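Local coordinates for protein arginase (Glaciozyma antarctica, PDB 5YNL) that probably hydrolyses L-arginine to L-ornithine and urea, as arginases do, in a cold-adapted form from a psychrophilic yeast, at residues R137-A140 with H141-G145; L86-D89 with I90-G94. All coordinates share one frame; numbering follows the deposited sequence.

Contact 1: residues R137-A140 with H141-G145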
loop_
_atom_site.group_PDB
_atom_site.type_symbol
_atom_site.label_atom_id
_atom_site.label_comp_id
_atom_site.label_asym_id
_atom_site.label_seq_id
_atom_site.Cartn_x
_atom_site.Cartn_y
_atom_site.Cartn_z
ATOM N N ARG A 137 -0.120 7.046 -13.498
ATOM C CA ARG A 137 -0.272 8.284 -12.726
ATOM C C ARG A 137 0.662 8.270 -11.524
ATOM O O ARG A 137 1.252 9.293 -11.158
ATOM C CB ARG A 137 -1.724 8.475 -12.274
ATOM C CG ARG A 137 -2.733 8.512 -13.413
ATOM C CD ARG A 137 -4.125 8.079 -12.945
ATOM N NE ARG A 137 -4.733 9.011 -11.995
ATOM C CZ ARG A 137 -5.863 8.773 -11.328
ATOM N NH1 ARG A 137 -6.346 9.676 -10.478
ATOM N NH2 ARG A 137 -6.507 7.628 -11.505
ATOM N N VAL A 138 0.800 7.091 -10.926
ATOM C CA VAL A 138 1.686 6.889 -9.792
ATOM C C VAL A 138 3.137 7.130 -10.203
ATOM O O VAL A 138 3.879 7.815 -9.494
ATOM C CB VAL A 138 1.490 5.485 -9.192
ATOM C CG1 VAL A 138 2.635 5.124 -8.272
ATOM C CG2 VAL A 138 0.151 5.414 -8.462
ATOM N N TYR A 139 3.532 6.607 -11.363
ATOM C CA TYR A 139 4.897 6.835 -11.843
ATOM C C TYR A 139 5.157 8.315 -12.104
ATOM O O TYR A 139 6.221 8.830 -11.744
ATOM C CB TYR A 139 5.237 6.026 -13.100
ATOM C CG TYR A 139 6.634 6.341 -13.572
ATOM C CD1 TYR A 139 7.743 5.859 -12.887
ATOM C CD2 TYR A 139 6.850 7.154 -14.673
ATOM C CE1 TYR A 139 9.031 6.162 -13.301
ATOM C CE2 TYR A 139 8.135 7.466 -15.095
ATOM C CZ TYR A 139 9.217 6.968 -14.407
ATOM O OH TYR A 139 10.486 7.275 -14.824
ATOM N N ALA A 140 4.184 8.981 -12.730
ATOM C CA ALA A 140 4.258 10.417 -13.001
ATOM C C ALA A 140 4.659 11.174 -11.742
ATOM O O ALA A 140 5.640 11.906 -11.730
ATOM C CB ALA A 140 2.921 10.923 -13.518
ATOM N N HIS A 141 3.891 10.983 -10.678
ATOM C CA HIS A 141 4.254 11.513 -9.370
ATOM C C HIS A 141 5.588 10.939 -8.867
ATOM O O HIS A 141 6.450 11.689 -8.416
ATOM C CB HIS A 141 3.125 11.268 -8.364
ATOM C CG HIS A 141 1.859 11.995 -8.699
ATOM N ND1 HIS A 141 1.609 13.281 -8.278
ATOM C CD2 HIS A 141 0.784 11.621 -9.433
ATOM C CE1 HIS A 141 0.421 13.666 -8.724
ATOM N NE2 HIS A 141 -0.096 12.678 -9.428
ATOM N N ALA A 142 5.750 9.618 -8.945
ATOM C CA ALA A 142 6.998 8.963 -8.534
ATOM C C ALA A 142 8.241 9.525 -9.248
ATOM O O ALA A 142 9.246 9.857 -8.614
ATOM C CB ALA A 142 6.904 7.460 -8.754
ATOM N N SER A 143 8.178 9.633 -10.568
ATOM C CA SER A 143 9.324 10.119 -11.345
ATOM C C SER A 143 9.656 11.597 -11.113
ATOM O O SER A 143 10.376 12.198 -11.906
ATOM C CB SER A 143 9.063 9.905 -12.830
ATOM O OG SER A 143 7.993 10.729 -13.254
ATOM N N LYS A 144 9.148 12.181 -10.035
ATOM C CA LYS A 144 9.330 13.605 -9.780
ATOM C C LYS A 144 9.780 13.912 -8.352
ATOM O O LYS A 144 9.903 15.077 -7.977
ATOM C CB LYS A 144 8.034 14.359 -10.093
ATOM C CG LYS A 144 7.707 14.409 -11.568
ATOM C CD LYS A 144 6.292 14.919 -11.824
ATOM C CE LYS A 144 6.120 16.363 -11.409
ATOM N NZ LYS A 144 5.119 17.070 -12.271
ATOM N N GLY A 145 10.016 12.873 -7.558
ATOM C CA GLY A 145 10.408 13.060 -6.169
ATOM C C GLY A 145 9.218 13.229 -5.235
ATOM O O GLY A 145 9.355 13.542 -4.045
#

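Contact 2: residues L86-D89 with I90-G94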
loop_
_atom_site.group_PDB
_atom_site.type_symbol
_atom_site.label_atom_id
_atom_site.label_comp_id
_atom_site.label_asym_id
_atom_site.label_seq_id
_atom_site.Cartn_x
_atom_site.Cartn_y
_atom_site.Cartn_z
ATOM N N LEU A 86 -8.421 16.357 3.810
ATOM C CA LEU A 86 -7.125 15.701 3.708
ATOM C C LEU A 86 -6.071 16.598 3.041
ATOM O O LEU A 86 -4.904 16.643 3.475
ATOM C CB LEU A 86 -7.239 14.406 2.920
ATOM C CG LEU A 86 -5.864 13.772 2.724
ATOM C CD1 LEU A 86 -5.386 13.269 4.074
ATOM C CD2 LEU A 86 -5.876 12.668 1.666
ATOM N N LEU A 87 -6.488 17.302 1.987
ATOM C CA LEU A 87 -5.585 18.147 1.225
ATOM C C LEU A 87 -5.004 19.239 2.119
ATOM O O LEU A 87 -3.790 19.473 2.123
ATOM C CB LEU A 87 -6.296 18.751 0.004
ATOM C CG LEU A 87 -6.154 18.022 -1.333
ATOM C CD1 LEU A 87 -6.514 16.556 -1.203
ATOM C CD2 LEU A 87 -7.030 18.667 -2.363
ATOM N N ASN A 88 -5.877 19.888 2.886
ATOM C CA ASN A 88 -5.474 20.928 3.825
ATOM C C ASN A 88 -4.588 20.371 4.969
ATOM O O ASN A 88 -3.595 20.998 5.365
ATOM C CB ASN A 88 -6.723 21.639 4.357
ATOM C CG ASN A 88 -6.408 22.944 5.053
ATOM O OD1 ASN A 88 -6.156 23.967 4.409
ATOM N ND2 ASN A 88 -6.443 22.924 6.378
ATOM N N ASP A 89 -4.933 19.190 5.485
ATOM C CA ASP A 89 -4.102 18.527 6.494
ATOM C C ASP A 89 -2.671 18.350 6.014
ATOM O O ASP A 89 -1.718 18.632 6.741
ATOM C CB ASP A 89 -4.674 17.149 6.858
ATOM C CG ASP A 89 -5.919 17.238 7.716
ATOM O OD1 ASP A 89 -6.199 18.329 8.246
ATOM O OD2 ASP A 89 -6.600 16.206 7.870
ATOM N N ILE A 90 -2.540 17.887 4.778
ATOM C CA ILE A 90 -1.242 17.585 4.194
ATOM C C ILE A 90 -0.427 18.871 4.038
ATOM O O ILE A 90 0.764 18.920 4.374
ATOM C CB ILE A 90 -1.409 16.850 2.832
ATOM C CG1 ILE A 90 -1.909 15.416 3.044
ATOM C CG2 ILE A 90 -0.115 16.803 2.057
ATOM C CD1 ILE A 90 -1.994 14.588 1.760
ATOM N N GLU A 91 -1.079 19.914 3.545
ATOM C CA GLU A 91 -0.447 21.212 3.391
ATOM C C GLU A 91 -0.031 21.837 4.742
ATOM O O GLU A 91 1.055 22.406 4.854
ATOM C CB GLU A 91 -1.344 22.142 2.530
ATOM C CG GLU A 91 -1.076 21.979 1.012
ATOM C CD GLU A 91 -2.150 22.580 0.095
ATOM O OE1 GLU A 91 -3.298 22.790 0.552
ATOM O OE2 GLU A 91 -1.848 22.829 -1.098
ATOM N N ASN A 92 -0.873 21.704 5.766
ATOM C CA ASN A 92 -0.533 22.179 7.111
ATOM C C ASN A 92 0.730 21.530 7.680
ATOM O O ASN A 92 1.338 22.058 8.608
ATOM C CB ASN A 92 -1.689 21.937 8.091
ATOM C CG ASN A 92 -2.944 22.718 7.740
ATOM O OD1 ASN A 92 -2.880 23.860 7.274
ATOM N ND2 ASN A 92 -4.101 22.106 7.978
ATOM N N LEU A 93 1.109 20.378 7.134
ATOM C CA LEU A 93 2.272 19.643 7.609
ATOM C C LEU A 93 3.520 20.031 6.823
ATOM O O LEU A 93 4.569 19.373 6.940
ATOM C CB LEU A 93 2.048 18.129 7.496
ATOM C CG LEU A 93 0.984 17.516 8.413
ATOM C CD1 LEU A 93 0.762 16.028 8.127
ATOM C CD2 LEU A 93 1.366 17.715 9.871
ATOM N N GLY A 94 3.404 21.083 6.011
ATOM C CA GLY A 94 4.525 21.565 5.224
ATOM C C GLY A 94 4.658 20.927 3.852
ATOM O O GLY A 94 5.601 21.222 3.125
#

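Contact 1: residues R137-A140 with H141-G145
Ser143 lays its CB over one face of the Tyr139 ring at the C-terminal end of helix 124-142, a helix of the alpha/beta arginase fold. The methylene sits 3.6 Å from the ring centroid, a CH-pi contact offset toward the rim, and its nearest ring atom is Tyr139 CZ. With CG anti to the backbone N (chi1 178°), the tyrosine ring reaches along the helix to the residue one turn on. Without the ring, as with an alanine here, the methylene of Ser143 would probably lose its aromatic cover and Lys167 its cation-pi partner.

Ser143 OG lies 3.0 Å from both Tyr139 O and Ala140 O, so its one proton has two possible acceptors. Its chi1 of 67° sets the hydroxyl between its own backbone N and carbonyl carbon, turned back to two carbonyls of the helix's last turn; Ser143 itself is the first residue to leave helical angles. Lys144 bends its aliphatic chain past the same end, bringing CD to 3.1 Å from Ala140 O.

Further back, His141 N donates almost straight to Arg137 O, while the imidazole brings its CD2 edge to that same oxygen. The ring's ND1 is hydrogen-bonded to the side chain of Gln146, and Arg137 leads away to a salt bridge with Asp133. Val138, on the buried side, packs on strands 57-63 and 147-152 and on helix 158-168, the last of which also meets Tyr139 and Ala142. Ala142 N donates to Val138 O at 2.7 Å, within the carbonyl plane, and Ala142 CB rests 3.1 Å from the same oxygen.

Contact 2: residues L86-D89 with I90-G94
Asn92 N donates to Asn88 O at 2.8 Å, the shortest backbone hydrogen bond between 86-89 and 90-94, in the last turn of helix 86-92. The donor is tilted 19° from the carbonyl plane. The side chain of Asn92 folds back over the same carbonyl: chi1 of -64° sets CG beside its own backbone N, and CG comes to 3.0 Å from Asn88 O.

One and two residues earlier, Glu91 N bonds to Leu87 O and Ile90 N to Leu86 O. Ile90 also lays CG1 against that second oxygen, at 3.3 Å, and carries CD1 on to Leu86 CG at 4.1 Å. The two aliphatic chains approach at a slant on the buried side of the helix. Leu86 and Ile90 both pack on Val353 of helix 345-356, while Ile90 and Leu87 reach strands 57-63 and 96-99, so this face joins a neighbouring helix to the edge of the parallel sheet.

The helix ends in a Schellman motif with Gly94, at positive phi, as its C-prime residue. Gly94 N bonds to Glu91 O at 2.9 Å, and Trp95 N returns to Ile90 O. Leu93 N makes a weak bond to Asp89 O, bent to 122° at the hydrogen, and Leu93 CG stands 3.4 Å from that oxygen.

Asp89 turns its carboxylate out of the turn, where OD2 forms salt bridges with Arg350 and Arg354 of helix 345-356. Two guanidinium groups on one oxygen would be expected to favour the charged carboxylate, so the chemistry here implies an ionic tie beside the apolar seam of Leu86 and Ile90, both directed at the same helix.

How the contacts relate
Contact 2 comes first along the chain and takes in the whole short helix 86-92; contact 1 follows, at the end of helix 124-142. Their centres lie 19 Å apart and their nearest atoms about 11 Å, so they do not touch. What they share is strand 57-63 of the eight-stranded parallel sheet: residues of both helices pack against it. Each helix end also runs closely into a strand of that sheet, 96-99 after contact 2 and 147-152 after contact 1, and these two strands flank 57-63. The pair thus marks two helix-to-strand turns at one side of the arginase fold, with helices 345-356 and 158-168 as their respective helical neighbours.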